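Local coordinates for protein interferon alpha/beta receptor 1 (Mus musculus, PDB 3WCY) that pairs with a second receptor chain, IFNAR2, to bind type I interferons and switch on JAK-STAT signalling inside the cell, at residues A[171-176]-A[192-197]; A[114-119]-A[164-169]; A[318-323]-A[360-365]. One frame throughout, in Å; residues are numbered along the deposited sequence.

Contact 1. Residues A[171-176]-A[192-197]; sequences TYCLEV and VQCIST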
loop_
_atom_site.group_PDB
_atom_site.type_symbol
_atom_site.label_atom_id
_atom_site.label_comp_id
_atom_site.label_asym_id
_atom_site.label_seq_id
_atom_site.Cartn_x
_atom_site.Cartn_y
_atom_site.Cartn_z
ATOM N N THR A 171 -20.723 -11.133 -22.547
ATOM C CA THR A 171 -19.695 -12.092 -22.161
ATOM C C THR A 171 -18.307 -11.498 -22.421
ATOM O O THR A 171 -17.944 -11.257 -23.572
ATOM C CB THR A 171 -19.947 -13.495 -22.756
ATOM O OG1 THR A 171 -18.757 -14.276 -22.620
ATOM C CG2 THR A 171 -20.387 -13.463 -24.224
ATOM N N TYR A 172 -17.557 -11.224 -21.338
ATOM C CA TYR A 172 -16.210 -10.645 -21.393
ATOM C C TYR A 172 -15.139 -11.680 -21.051
ATOM O O TYR A 172 -15.385 -12.567 -20.234
ATOM C CB TYR A 172 -16.069 -9.469 -20.417
ATOM C CG TYR A 172 -17.062 -8.339 -20.584
ATOM C CD1 TYR A 172 -16.739 -7.205 -21.325
ATOM C CD2 TYR A 172 -18.280 -8.347 -19.904
ATOM C CE1 TYR A 172 -17.626 -6.132 -21.434
ATOM C CE2 TYR A 172 -19.174 -7.283 -20.003
ATOM C CZ TYR A 172 -18.844 -6.178 -20.772
ATOM O OH TYR A 172 -19.723 -5.124 -20.863
ATOM N N CYS A 173 -13.934 -11.532 -21.636
ATOM C CA CYS A 173 -12.804 -12.422 -21.368
ATOM C C CYS A 173 -11.681 -11.675 -20.654
ATOM O O CYS A 173 -11.474 -10.485 -20.910
ATOM C CB CYS A 173 -12.331 -13.126 -22.635
ATOM S SG CYS A 173 -13.612 -14.134 -23.434
ATOM N N LEU A 174 -11.016 -12.358 -19.690
ATOM C CA LEU A 174 -9.999 -11.793 -18.797
ATOM C C LEU A 174 -8.601 -12.406 -18.895
ATOM O O LEU A 174 -8.450 -13.581 -19.238
ATOM C CB LEU A 174 -10.483 -11.894 -17.334
ATOM C CG LEU A 174 -11.514 -10.887 -16.785
ATOM C CD1 LEU A 174 -10.992 -9.495 -16.762
ATOM C CD2 LEU A 174 -12.902 -11.026 -17.408
ATOM N N GLU A 175 -7.586 -11.598 -18.527
ATOM C CA GLU A 175 -6.165 -11.947 -18.501
ATOM C C GLU A 175 -5.466 -11.151 -17.379
ATOM O O GLU A 175 -5.493 -9.917 -17.389
ATOM C CB GLU A 175 -5.519 -11.664 -19.868
ATOM C CG GLU A 175 -4.818 -12.875 -20.467
ATOM C CD GLU A 175 -4.027 -12.655 -21.748
ATOM O OE1 GLU A 175 -3.955 -11.497 -22.224
ATOM O OE2 GLU A 175 -3.461 -13.648 -22.266
ATOM N N VAL A 176 -4.882 -11.862 -16.391
ATOM C CA VAL A 176 -4.212 -11.256 -15.230
ATOM C C VAL A 176 -2.721 -11.578 -15.231
ATOM O O VAL A 176 -2.333 -12.746 -15.290
ATOM C CB VAL A 176 -4.886 -11.639 -13.880
ATOM C CG1 VAL A 176 -4.201 -10.968 -12.694
ATOM C CG2 VAL A 176 -6.375 -11.314 -13.887
ATOM N N VAL A 192 -6.493 -17.360 -20.756
ATOM C CA VAL A 192 -7.715 -16.562 -20.891
ATOM C C VAL A 192 -8.940 -17.248 -20.236
ATOM O O VAL A 192 -9.078 -18.470 -20.302
ATOM C CB VAL A 192 -7.957 -16.037 -22.336
ATOM C CG1 VAL A 192 -8.298 -17.168 -23.299
ATOM C CG2 VAL A 192 -9.034 -14.959 -22.373
ATOM N N GLN A 193 -9.738 -16.454 -19.509
ATOM C CA GLN A 193 -10.940 -16.898 -18.815
ATOM C C GLN A 193 -12.082 -15.966 -19.134
ATOM O O GLN A 193 -11.948 -14.749 -18.971
ATOM C CB GLN A 193 -10.709 -16.958 -17.311
ATOM C CG GLN A 193 -10.294 -18.324 -16.837
ATOM C CD GLN A 193 -10.097 -18.302 -15.353
ATOM O OE1 GLN A 193 -11.062 -18.335 -14.583
ATOM N NE2 GLN A 193 -8.838 -18.222 -14.924
ATOM N N CYS A 194 -13.200 -16.540 -19.608
ATOM C CA CYS A 194 -14.390 -15.792 -19.990
ATOM C C CYS A 194 -15.536 -16.033 -19.017
ATOM O O CYS A 194 -15.639 -17.105 -18.418
ATOM C CB CYS A 194 -14.794 -16.111 -21.427
ATOM S SG CYS A 194 -13.440 -15.997 -22.632
ATOM N N ILE A 195 -16.394 -15.019 -18.862
ATOM C CA ILE A 195 -17.573 -15.022 -17.993
ATOM C C ILE A 195 -18.650 -14.085 -18.575
ATOM O O ILE A 195 -18.320 -13.107 -19.252
ATOM C CB ILE A 195 -17.197 -14.670 -16.518
ATOM C CG1 ILE A 195 -18.401 -14.830 -15.549
ATOM C CG2 ILE A 195 -16.541 -13.281 -16.412
ATOM C CD1 ILE A 195 -18.075 -14.954 -14.094
ATOM N N SER A 196 -19.932 -14.390 -18.314
ATOM C CA SER A 196 -21.032 -13.554 -18.766
ATOM C C SER A 196 -21.708 -12.853 -17.586
ATOM O O SER A 196 -21.843 -13.444 -16.509
ATOM C CB SER A 196 -22.039 -14.370 -19.569
ATOM O OG SER A 196 -22.605 -13.579 -20.601
ATOM N N THR A 197 -22.107 -11.581 -17.790
ATOM C CA THR A 197 -22.806 -10.758 -16.793
ATOM C C THR A 197 -24.295 -11.147 -16.721
ATOM O O THR A 197 -24.846 -11.635 -17.710
ATOM C CB THR A 197 -22.611 -9.257 -17.086
ATOM O OG1 THR A 197 -22.826 -9.003 -18.474
ATOM C CG2 THR A 197 -21.232 -8.753 -16.686
#
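Cys173 and Cys194 face each other on the last two strands of the second fibronectin type III domain, F (171-179) and G (193-196), and their SG atoms are joined at 2.0 Å. They form a non-hydrogen-bonded antiparallel pair with CA atoms 4.0 Å apart. Both CB atoms project from the same face of the sheet, and chi1 (-59° and -50°) sets each SG beside its own backbone N; the S-S torsion of 102° is right-handed. CG2 of Val192 comes alongside the bridge, 3.8 Å from CB of Cys173, and Trp144 of the neighbouring strand touches both residues. Thr171 and Ser196 share this face, with CB of Thr171 3.4 Å from OG of Ser196.

On the opposite face Tyr172, Leu174 and Ile195 turn into the sandwich. The meeting here is looser: CD2 of Leu174 is 4.4 Å from CG2 of Ile195, while the Tyr172 ring receives CG2 of Thr197 at its edge, near the ring plane, 4.2 Å from CE2. Reciprocal backbone bonds tie Tyr172 to Ile195 and Leu174 to Gln193, the shortest running from Leu174 N to Gln193 O at 2.7 Å. Non-hydrogen-bonded pairs, one of them bridged by the disulfide, thus alternate with hydrogen-bonded ones. The covalent bond ties strand G, an outermost strand of its sheet, to strand F at one point, which would oppose slippage of the pairing.

Contact 2. Residues A[114-119]-A[164-169]; sequences KAILVH and PELLPE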
loop_
_atom_site.group_PDB
_atom_site.type_symbol
_atom_site.label_atom_id
_atom_site.label_comp_id
_atom_site.label_asym_id
_atom_site.label_seq_id
_atom_site.Cartn_x
_atom_site.Cartn_y
_atom_site.Cartn_z
ATOM N N LYS A 114 -23.634 -5.187 -13.651
ATOM C CA LYS A 114 -22.737 -4.219 -14.285
ATOM C C LYS A 114 -21.272 -4.385 -13.833
ATOM O O LYS A 114 -20.455 -3.481 -14.046
ATOM C CB LYS A 114 -23.235 -2.778 -13.998
ATOM C CG LYS A 114 -24.691 -2.504 -14.400
ATOM C CD LYS A 114 -25.238 -1.240 -13.731
ATOM C CE LYS A 114 -26.699 -0.988 -14.041
ATOM N NZ LYS A 114 -27.606 -1.924 -13.320
ATOM N N ALA A 115 -20.935 -5.540 -13.220
ATOM C CA ALA A 115 -19.580 -5.781 -12.721
ATOM C C ALA A 115 -19.081 -7.227 -12.794
ATOM O O ALA A 115 -19.879 -8.171 -12.857
ATOM C CB ALA A 115 -19.451 -5.262 -11.291
ATOM N N ILE A 116 -17.737 -7.376 -12.769
ATOM C CA ILE A 116 -17.002 -8.643 -12.722
ATOM C C ILE A 116 -15.937 -8.562 -11.611
ATOM O O ILE A 116 -15.149 -7.607 -11.559
ATOM C CB ILE A 116 -16.440 -9.092 -14.107
ATOM C CG1 ILE A 116 -17.570 -9.718 -14.962
ATOM C CG2 ILE A 116 -15.263 -10.085 -13.957
ATOM C CD1 ILE A 116 -17.370 -9.671 -16.458
ATOM N N LEU A 117 -15.958 -9.561 -10.711
ATOM C CA LEU A 117 -15.024 -9.705 -9.597
ATOM C C LEU A 117 -13.901 -10.654 -10.027
ATOM O O LEU A 117 -14.171 -11.798 -10.401
ATOM C CB LEU A 117 -15.747 -10.256 -8.353
ATOM C CG LEU A 117 -16.805 -9.357 -7.720
ATOM C CD1 LEU A 117 -18.198 -9.888 -7.988
ATOM C CD2 LEU A 117 -16.573 -9.214 -6.228
ATOM N N VAL A 118 -12.650 -10.160 -10.022
ATOM C CA VAL A 118 -11.463 -10.937 -10.388
ATOM C C VAL A 118 -10.701 -11.304 -9.109
ATOM O O VAL A 118 -10.050 -10.447 -8.501
ATOM C CB VAL A 118 -10.572 -10.221 -11.437
ATOM C CG1 VAL A 118 -9.319 -11.031 -11.738
ATOM C CG2 VAL A 118 -11.343 -9.952 -12.722
ATOM N N HIS A 119 -10.836 -12.572 -8.684
ATOM C CA HIS A 119 -10.196 -13.104 -7.488
ATOM C C HIS A 119 -8.811 -13.614 -7.866
ATOM O O HIS A 119 -8.674 -14.669 -8.495
ATOM C CB HIS A 119 -11.062 -14.191 -6.835
ATOM C CG HIS A 119 -12.460 -13.740 -6.534
ATOM N ND1 HIS A 119 -12.781 -13.137 -5.333
ATOM C CD2 HIS A 119 -13.575 -13.805 -7.300
ATOM C CE1 HIS A 119 -14.070 -12.847 -5.410
ATOM N NE2 HIS A 119 -14.594 -13.239 -6.568
ATOM N N PRO A 164 -16.031 -2.412 -12.757
ATOM C CA PRO A 164 -17.406 -1.902 -12.865
ATOM C C PRO A 164 -17.696 -1.279 -14.235
ATOM O O PRO A 164 -16.878 -1.405 -15.154
ATOM C CB PRO A 164 -17.407 -0.763 -11.846
ATOM C CG PRO A 164 -15.989 -0.227 -11.900
ATOM C CD PRO A 164 -15.090 -1.316 -12.443
ATOM N N GLU A 165 -18.869 -0.601 -14.357
ATOM C CA GLU A 165 -19.385 0.048 -15.568
ATOM C C GLU A 165 -19.517 -0.904 -16.781
ATOM O O GLU A 165 -19.316 -0.485 -17.927
ATOM C CB GLU A 165 -18.539 1.299 -15.897
ATOM C CG GLU A 165 -19.342 2.586 -15.964
ATOM C CD GLU A 165 -18.563 3.789 -16.466
ATOM O OE1 GLU A 165 -18.262 3.844 -17.681
ATOM O OE2 GLU A 165 -18.269 4.686 -15.643
ATOM N N LEU A 166 -19.854 -2.183 -16.515
ATOM C CA LEU A 166 -20.013 -3.214 -17.544
ATOM C C LEU A 166 -21.466 -3.356 -18.010
ATOM O O LEU A 166 -22.396 -2.976 -17.290
ATOM C CB LEU A 166 -19.470 -4.578 -17.070
ATOM C CG LEU A 166 -17.980 -4.689 -16.744
ATOM C CD1 LEU A 166 -17.691 -5.991 -16.049
ATOM C CD2 LEU A 166 -17.119 -4.590 -17.989
ATOM N N LEU A 167 -21.658 -3.899 -19.224
ATOM C CA LEU A 167 -22.986 -4.097 -19.799
ATOM C C LEU A 167 -23.561 -5.468 -19.407
ATOM O O LEU A 167 -22.876 -6.483 -19.574
ATOM C CB LEU A 167 -22.969 -3.925 -21.332
ATOM C CG LEU A 167 -22.813 -2.494 -21.865
ATOM C CD1 LEU A 167 -21.343 -2.153 -22.137
ATOM C CD2 LEU A 167 -23.620 -2.301 -23.135
ATOM N N PRO A 168 -24.818 -5.520 -18.896
ATOM C CA PRO A 168 -25.421 -6.816 -18.536
ATOM C C PRO A 168 -25.578 -7.761 -19.728
ATOM O O PRO A 168 -25.534 -7.318 -20.880
ATOM C CB PRO A 168 -26.785 -6.420 -17.960
ATOM C CG PRO A 168 -26.645 -4.993 -17.567
ATOM C CD PRO A 168 -25.749 -4.411 -18.614
ATOM N N GLU A 169 -25.729 -9.072 -19.446
ATOM C CA GLU A 169 -25.887 -10.160 -20.430
ATOM C C GLU A 169 -24.898 -10.002 -21.599
ATOM O O GLU A 169 -25.280 -10.226 -22.749
ATOM C CB GLU A 169 -27.233 -10.093 -21.177
ATOM C CG GLU A 169 -28.418 -10.490 -20.306
ATOM C CD GLU A 169 -29.798 -10.250 -20.892
ATOM O OE1 GLU A 169 -30.056 -9.124 -21.374
ATOM O OE2 GLU A 169 -30.641 -11.173 -20.814
#
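Lys114 and Leu166 account for most of the surface buried where the residues leading into strand 116-121 meet the loop that follows strand 160-163. The two residues grip each other through the backbone twice. Leu166 N donates to Lys114 O at 2.9 Å, with an N-H...O angle of 160°, approaching from above the carbonyl plane. In return, Leu166 O lies 3.3 Å from Lys114 CA in a CA-H...O contact. The first part of the lysine side chain lies over that same oxygen, with CB 3.4 Å from Leu166 O; the ammonium end then leads away from the loop.

Leu166 is the residue of the loop that turns inward, whereas Pro164 and Glu165 before it direct their CB atoms away. Its CG stands anti to the carbonyl carbon (chi1 -62°), and the side chain passes beside Lys114 O; chi2, at 169°, extends CD1 to Ile116. There CD1 meets Ile116 N at 3.6 Å and the tip of the isoleucine, Ile116 CD1, at 3.7 Å, the two side chains crossing at about a right angle. Tyr172, on the facing sheet, touches both of these side chains, so Leu166 packs between the loop and the two sheets.

The tyrosine also binds the loop itself, its OH hydrogen-bonded to Leu167 N five residues earlier in the chain. That is the tyrosine corner, and the run of Leu166, Pro168, Thr170 and Tyr172 at alternate positions is the familiar signature of the E-F loop in fibronectin type III domains.

Contact 3. Residues A[318-323]-A[360-365]; sequences SDTLLV and TLKNLQ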
loop_
_atom_site.group_PDB
_atom_site.type_symbol
_atom_site.label_atom_id
_atom_site.label_comp_id
_atom_site.label_asym_id
_atom_site.label_seq_id
_atom_site.Cartn_x
_atom_site.Cartn_y
_atom_site.Cartn_z
ATOM N N SER A 318 4.277 43.549 -15.850
ATOM C CA SER A 318 3.830 43.834 -17.201
ATOM C C SER A 318 3.743 42.505 -17.907
ATOM O O SER A 318 4.754 41.875 -18.217
ATOM C CB SER A 318 4.819 44.754 -17.915
ATOM O OG SER A 318 5.918 44.020 -18.428
ATOM N N ASP A 319 2.515 42.011 -18.051
ATOM C CA ASP A 319 2.269 40.673 -18.587
ATOM C C ASP A 319 2.145 39.590 -17.501
ATOM O O ASP A 319 1.062 39.346 -16.968
ATOM C CB ASP A 319 3.363 40.288 -19.585
ATOM C CG ASP A 319 2.946 39.155 -20.501
ATOM O OD1 ASP A 319 1.747 39.074 -20.840
ATOM O OD2 ASP A 319 3.817 38.344 -20.881
ATOM N N THR A 320 3.268 38.947 -17.193
ATOM C CA THR A 320 3.349 37.810 -16.278
ATOM C C THR A 320 3.006 38.219 -14.851
ATOM O O THR A 320 3.364 39.317 -14.419
ATOM C CB THR A 320 4.744 37.160 -16.336
ATOM O OG1 THR A 320 5.750 38.159 -16.151
ATOM C CG2 THR A 320 4.995 36.409 -17.636
ATOM N N LEU A 321 2.316 37.334 -14.120
ATOM C CA LEU A 321 1.977 37.559 -12.720
ATOM C C LEU A 321 2.741 36.521 -11.893
ATOM O O LEU A 321 2.332 35.359 -11.814
ATOM C CB LEU A 321 0.459 37.474 -12.497
ATOM C CG LEU A 321 -0.056 38.062 -11.194
ATOM C CD1 LEU A 321 -1.206 39.008 -11.446
ATOM C CD2 LEU A 321 -0.465 36.974 -10.229
ATOM N N LEU A 322 3.895 36.935 -11.338
ATOM C CA LEU A 322 4.760 36.072 -10.534
ATOM C C LEU A 322 4.164 35.818 -9.153
ATOM O O LEU A 322 3.735 36.752 -8.479
ATOM C CB LEU A 322 6.168 36.669 -10.412
ATOM C CG LEU A 322 7.333 35.695 -10.578
ATOM C CD1 LEU A 322 8.586 36.429 -11.020
ATOM C CD2 LEU A 322 7.602 34.909 -9.287
ATOM N N VAL A 323 4.129 34.541 -8.753
ATOM C CA VAL A 323 3.580 34.070 -7.478
ATOM C C VAL A 323 4.675 33.324 -6.696
ATOM O O VAL A 323 5.329 32.439 -7.254
ATOM C CB VAL A 323 2.304 33.193 -7.700
ATOM C CG1 VAL A 323 1.760 32.647 -6.386
ATOM C CG2 VAL A 323 1.213 33.965 -8.434
ATOM N N THR A 360 4.837 31.303 -12.250
ATOM C CA THR A 360 4.704 32.455 -13.132
ATOM C C THR A 360 3.402 32.351 -13.926
ATOM O O THR A 360 3.308 31.552 -14.865
ATOM C CB THR A 360 5.995 32.651 -13.961
ATOM O OG1 THR A 360 7.090 32.877 -13.066
ATOM C CG2 THR A 360 5.903 33.808 -14.947
ATOM N N LEU A 361 2.384 33.130 -13.517
ATOM C CA LEU A 361 1.093 33.135 -14.205
ATOM C C LEU A 361 1.209 33.983 -15.454
ATOM O O LEU A 361 1.203 35.216 -15.387
ATOM C CB LEU A 361 -0.064 33.601 -13.302
ATOM C CG LEU A 361 -0.429 32.685 -12.139
ATOM C CD1 LEU A 361 -1.387 33.364 -11.193
ATOM C CD2 LEU A 361 -1.033 31.408 -12.631
ATOM N N LYS A 362 1.396 33.306 -16.592
ATOM C CA LYS A 362 1.547 33.960 -17.888
ATOM C C LYS A 362 0.302 33.876 -18.771
ATOM O O LYS A 362 -0.526 32.976 -18.602
ATOM C CB LYS A 362 2.837 33.527 -18.616
ATOM C CG LYS A 362 3.027 32.021 -18.822
ATOM C CD LYS A 362 4.503 31.630 -19.035
ATOM C CE LYS A 362 5.083 31.997 -20.389
ATOM N NZ LYS A 362 5.699 33.356 -20.393
ATOM N N ASN A 363 0.166 34.862 -19.680
ATOM C CA ASN A 363 -0.926 35.036 -20.635
ATOM C C ASN A 363 -2.291 35.265 -19.968
ATOM O O ASN A 363 -3.276 34.611 -20.308
ATOM C CB ASN A 363 -0.938 33.932 -21.712
ATOM C CG ASN A 363 0.377 33.752 -22.427
ATOM O OD1 ASN A 363 0.872 34.653 -23.115
ATOM N ND2 ASN A 363 0.965 32.576 -22.284
ATOM N N LEU A 364 -2.343 36.203 -19.016
ATOM C CA LEU A 364 -3.582 36.594 -18.341
ATOM C C LEU A 364 -4.132 37.855 -19.032
ATOM O O LEU A 364 -3.358 38.622 -19.610
ATOM C CB LEU A 364 -3.333 36.899 -16.854
ATOM C CG LEU A 364 -2.814 35.775 -15.962
ATOM C CD1 LEU A 364 -2.201 36.337 -14.723
ATOM C CD2 LEU A 364 -3.920 34.823 -15.556
ATOM N N GLN A 365 -5.459 38.069 -18.972
ATOM C CA GLN A 365 -6.094 39.250 -19.560
ATOM C C GLN A 365 -5.658 40.485 -18.737
ATOM O O GLN A 365 -5.637 40.399 -17.507
ATOM C CB GLN A 365 -7.628 39.079 -19.587
ATOM C CG GLN A 365 -8.391 40.094 -20.453
ATOM C CD GLN A 365 -8.100 40.032 -21.944
ATOM O OE1 GLN A 365 -7.931 38.961 -22.543
ATOM N NE2 GLN A 365 -8.085 41.190 -22.587
#
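Leu321 and Leu361 pair between strands B (321-326) and E (358-361) in the three-stranded sheet of the fourth fibronectin type III domain, a beta sandwich at the C-terminal end of the receptor's extracellular part. Two backbone hydrogen bonds join them in both directions, as in any antiparallel hydrogen-bonded pair. Leu321 N reaches Leu361 O at 2.7 Å and is nearly straight at 167°; the return bond from Leu361 N to Leu321 O measures 2.8 Å, its donor standing above the carbonyl plane. Thr320 CA adds a CA-H...O contact to the same Leu361 O, which therefore has two partners.

Apolar contacts fill the inner face. Leu321 and Leu361 lie side by side and point the same way, CD2 of Leu321 3.8 Å from CD1 of Leu361. That CD1 is also met by CG2 of Val323, at an equal 3.8 Å, so one methyl is shared by two neighbours of the opposite strand. Phe341 covers Leu361, and Ile339 and Val372 cover Val323, all from the other sheet. Past the end of the strand, the end of Leu364 comes in, its CD1 3.7 Å from CB of Leu321. Tyr370 touches Leu364 and forms a tyrosine corner, its OH hydrogen-bonded to Gln365 N five residues earlier.

On the face of Leu322 and Thr360, and in the adjoining loop residues Thr320 and Lys362, methyl and polar groups mix. Thr360 holds its CG2 anti to the backbone N and its OG1 beside it (chi1 -61°), which sets OG1 near Leu322 CG and CG2 against Thr320. The methyl CG2 of Thr320 touches two carbons, 3.8 Å from Thr360 CG2 and 3.7 Å from Lys362 CB.

Contacts 1 and 2 belong to one domain and touch: the tyrosine corner links them, and Thr197 OG1 adds a probable hydrogen bond to Leu167 O. Contact 3 lies in another domain, its centre about 52 Å from that of contact 1 and 48 Å from that of contact 2. It joins strand B to the end of strand E and the loop after it, whereas contact 2 takes in only the equivalent loop. All three are partly buried, setting buried Cys173, Ile116 and Leu361 against exposed Cys194, Lys114 and Lys362. A disulfide supplements the ladder in contact 1, one backbone bond and a leucine hold the loop in contact 2, and contact 3 combines a short ladder with leucine packing.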